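Uncharacterized protein Q99UF4 (Staphylococcus aureus, PDB 3B2N) probably acts as a LuxR-family response regulator, its receiver domain taking up a phosphoryl signal that controls DNA binding and transcription. Local coordinates at residues T63-L68 with F92-V97. Numbering follows the deposited sequence.
Sequences TGLEVL and FEKAVV
Leu65 reaches from the first turn of helix 64-73 to helix 89-97 and spreads its two methyls over neighbouring residues there. CD2 lies against the backbone of Ala95, 3.6 Å from its N, and also meets the Ala95 methyl, with CD2 and CB 3.8 Å apart. The other branch, CD1, touches the base of Lys94 at 3.8 Å from CB and runs close to CD as well; the two side chains cross at about a right angle. It is the aliphatic CB and CD of the lysine that come closest, in a chain bent at chi3 and chi4. CB of Leu65 already points to the second helix, and CG anti to the carbonyl carbon (chi1 -65°) lets both methyls reach it. One turn on, Leu68 takes a different first torsion, with CG anti to the backbone N (chi1 161°), and brings CD2 to 3.7 Å from Ala95 O. The small Ala95 thus receives both leucines, with a CA-CA distance of 6.3 Å to Leu65. No hydrogen bond links the segments; van der Waals contact of leucine methyls with the alanine and the lysine chain joins them, buried except at Lys94. On the sheet side, Leu65 rests on Ile82 and Leu68 on Val80, both of strand 79-84. Helix 64-73 starts with a capping box: Glu66 N donates to Thr63 OG1 at 3.0 Å, and Thr63 N returns a bond to Glu66 OE1 at 2.9 Å. The short helical segments run nearly parallel, at 12°, as expected for successive helices on one side of a parallel sheet, the beta-alpha repeat of the CheY-like receiver fold.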
ATOM      1  N   THR A  63      -1.258  -7.956  -8.780  1.00 32.11           N
ATOM      2  CA  THR A  63      -0.197  -7.794  -7.808  1.00 30.57           C
ATOM      3  C   THR A  63      -0.181  -6.333  -7.458  1.00 29.10           C
ATOM      4  O   THR A  63      -0.766  -5.499  -8.187  1.00 28.22           O
ATOM      5  CB  THR A  63       1.188  -8.151  -8.406  1.00 32.72           C
ATOM      6  OG1 THR A  63       1.525  -7.183  -9.408  1.00 33.79           O
ATOM      7  CG2 THR A  63       1.198  -9.637  -9.035  1.00 28.94           C
ATOM      8  N   GLY A  64       0.478  -6.002  -6.352  1.00 28.71           N
ATOM      9  CA  GLY A  64       0.650  -4.607  -5.939  1.00 29.58           C
ATOM     10  C   GLY A  64       1.388  -3.777  -6.981  1.00 30.12           C
ATOM     11  O   GLY A  64       1.110  -2.564  -7.164  1.00 29.99           O
ATOM     12  N   LEU A  65       2.316  -4.425  -7.685  1.00 30.56           N
ATOM     13  CA  LEU A  65       3.075  -3.766  -8.738  1.00 31.40           C
ATOM     14  C   LEU A  65       2.217  -3.423  -9.962  1.00 32.49           C
ATOM     15  O   LEU A  65       2.379  -2.351 -10.540  1.00 34.61           O
ATOM     16  CB  LEU A  65       4.296  -4.615  -9.139  1.00 32.45           C
ATOM     17  CG  LEU A  65       5.445  -4.871  -8.122  1.00 39.71           C
ATOM     18  CD1 LEU A  65       6.423  -5.996  -8.623  1.00 37.26           C
ATOM     19  CD2 LEU A  65       6.220  -3.570  -7.770  1.00 36.38           C
ATOM     20  N   GLU A  66       1.336  -4.329 -10.377  1.00 31.05           N
ATOM     21  CA  GLU A  66       0.322  -4.003 -11.395  1.00 30.90           C
ATOM     22  C   GLU A  66      -0.665  -2.892 -10.943  1.00 30.32           C
ATOM     23  O   GLU A  66      -1.066  -2.054 -11.727  1.00 31.09           O
ATOM     24  CB  GLU A  66      -0.448  -5.258 -11.778  1.00 31.50           C
ATOM     25  CG  GLU A  66       0.433  -6.287 -12.447  1.00 39.95           C
ATOM     26  CD  GLU A  66      -0.219  -7.642 -12.578  1.00 33.08           C
ATOM     27  OE1 GLU A  66      -0.902  -8.141 -11.642  1.00 44.87           O
ATOM     28  OE2 GLU A  66      -0.021  -8.238 -13.656  1.00 52.04           O
ATOM     29  N   VAL A  67      -1.078  -2.915  -9.685  1.00 29.71           N
ATOM     30  CA  VAL A  67      -1.927  -1.841  -9.157  1.00 29.92           C
ATOM     31  C   VAL A  67      -1.138  -0.501  -9.192  1.00 30.46           C
ATOM     32  O   VAL A  67      -1.647   0.501  -9.658  1.00 29.98           O
ATOM     33  CB  VAL A  67      -2.410  -2.146  -7.723  1.00 30.62           C
ATOM     34  CG1 VAL A  67      -3.160  -0.936  -7.099  1.00 26.53           C
ATOM     35  CG2 VAL A  67      -3.330  -3.408  -7.705  1.00 24.43           C
ATOM     36  N   LEU A  68       0.100  -0.496  -8.697  1.00 30.79           N
ATOM     37  CA  LEU A  68       0.946   0.704  -8.761  1.00 29.20           C
ATOM     38  C   LEU A  68       1.061   1.189 -10.203  1.00 29.72           C
ATOM     39  O   LEU A  68       0.848   2.379 -10.484  1.00 31.44           O
ATOM     40  CB  LEU A  68       2.345   0.407  -8.175  1.00 28.50           C
ATOM     41  CG  LEU A  68       3.502   1.369  -8.540  1.00 28.37           C
ATOM     42  CD1 LEU A  68       3.246   2.755  -7.939  1.00 22.95           C
ATOM     43  CD2 LEU A  68       4.797   0.822  -7.995  1.00 23.99           C
ATOM     44  N   PHE A  92      12.108  -4.920  -6.126  1.00 34.65           N
ATOM     45  CA  PHE A  92      12.385  -3.573  -5.751  1.00 33.37           C
ATOM     46  C   PHE A  92      12.634  -2.706  -7.015  1.00 29.94           C
ATOM     47  O   PHE A  92      12.198  -1.563  -7.095  1.00 28.37           O
ATOM     48  CB  PHE A  92      13.608  -3.536  -4.839  1.00 35.75           C
ATOM     49  CG  PHE A  92      13.999  -2.156  -4.425  1.00 46.41           C
ATOM     50  CD1 PHE A  92      13.117  -1.353  -3.724  1.00 45.96           C
ATOM     51  CD2 PHE A  92      15.230  -1.636  -4.780  1.00 51.80           C
ATOM     52  CE1 PHE A  92      13.458  -0.065  -3.325  1.00 49.68           C
ATOM     53  CE2 PHE A  92      15.580  -0.335  -4.399  1.00 53.87           C
ATOM     54  CZ  PHE A  92      14.680   0.441  -3.653  1.00 50.90           C
ATOM     55  N   GLU A  93      13.341  -3.257  -7.982  1.00 27.28           N
ATOM     56  CA  GLU A  93      13.578  -2.525  -9.209  1.00 27.51           C
ATOM     57  C   GLU A  93      12.259  -2.266  -9.946  1.00 28.24           C
ATOM     58  O   GLU A  93      12.096  -1.196 -10.536  1.00 28.44           O
ATOM     59  CB  GLU A  93      14.563  -3.288 -10.121  1.00 26.86           C
ATOM     60  CG  GLU A  93      15.874  -3.592  -9.460  1.00 53.83           C
ATOM     61  CD  GLU A  93      16.674  -4.680 -10.189  1.00 48.61           C
ATOM     62  OE1 GLU A  93      17.586  -5.252  -9.543  1.00 64.03           O
ATOM     63  OE2 GLU A  93      16.422  -4.962 -11.398  1.00 57.93           O
ATOM     64  N   LYS A  94      11.333  -3.234  -9.936  1.00 29.43           N
ATOM     65  CA  LYS A  94      10.019  -3.046 -10.600  1.00 30.77           C
ATOM     66  C   LYS A  94       9.197  -1.943  -9.890  1.00 28.53           C
ATOM     67  O   LYS A  94       8.522  -1.160 -10.523  1.00 29.44           O
ATOM     68  CB  LYS A  94       9.211  -4.355 -10.680  1.00 32.22           C
ATOM     69  CG  LYS A  94       9.279  -5.082 -12.001  1.00 51.90           C
ATOM     70  CD  LYS A  94       8.484  -6.375 -11.933  1.00 44.50           C
ATOM     71  CE  LYS A  94       9.430  -7.595 -11.861  1.00 60.54           C
ATOM     72  NZ  LYS A  94       8.951  -8.739 -10.985  1.00 54.38           N
ATOM     73  N   ALA A  95       9.295  -1.866  -8.578  1.00 26.41           N
ATOM     74  CA  ALA A  95       8.584  -0.820  -7.813  1.00 26.73           C
ATOM     75  C   ALA A  95       9.166   0.550  -8.153  1.00 27.42           C
ATOM     76  O   ALA A  95       8.429   1.491  -8.352  1.00 27.08           O
ATOM     77  CB  ALA A  95       8.719  -1.086  -6.344  1.00 24.54           C
ATOM     78  N   VAL A  96      10.498   0.631  -8.261  1.00 28.13           N
ATOM     79  CA  VAL A  96      11.183   1.902  -8.447  1.00 27.82           C
ATOM     80  C   VAL A  96      10.854   2.420  -9.848  1.00 26.85           C
ATOM     81  O   VAL A  96      10.437   3.557 -10.000  1.00 28.23           O
ATOM     82  CB  VAL A  96      12.699   1.752  -8.229  1.00 28.52           C
ATOM     83  CG1 VAL A  96      13.490   3.011  -8.710  1.00 26.83           C
ATOM     84  CG2 VAL A  96      12.978   1.454  -6.706  1.00 29.76           C
ATOM     85  N   VAL A  97      10.992   1.564 -10.855  1.00 24.63           N
ATOM     86  CA  VAL A  97      10.769   1.956 -12.259  1.00 21.85           C
ATOM     87  C   VAL A  97       9.308   2.450 -12.412  1.00 24.18           C
ATOM     88  O   VAL A  97       9.030   3.343 -13.191  1.00 25.11           O
ATOM     89  CB  VAL A  97      11.146   0.841 -13.290  1.00 18.83           C
ATOM     90  CG1 VAL A  97      10.159  -0.336 -13.274  1.00 23.54           C
ATOM     91  CG2 VAL A  97      11.118   1.408 -14.711  1.00 20.39           C
TER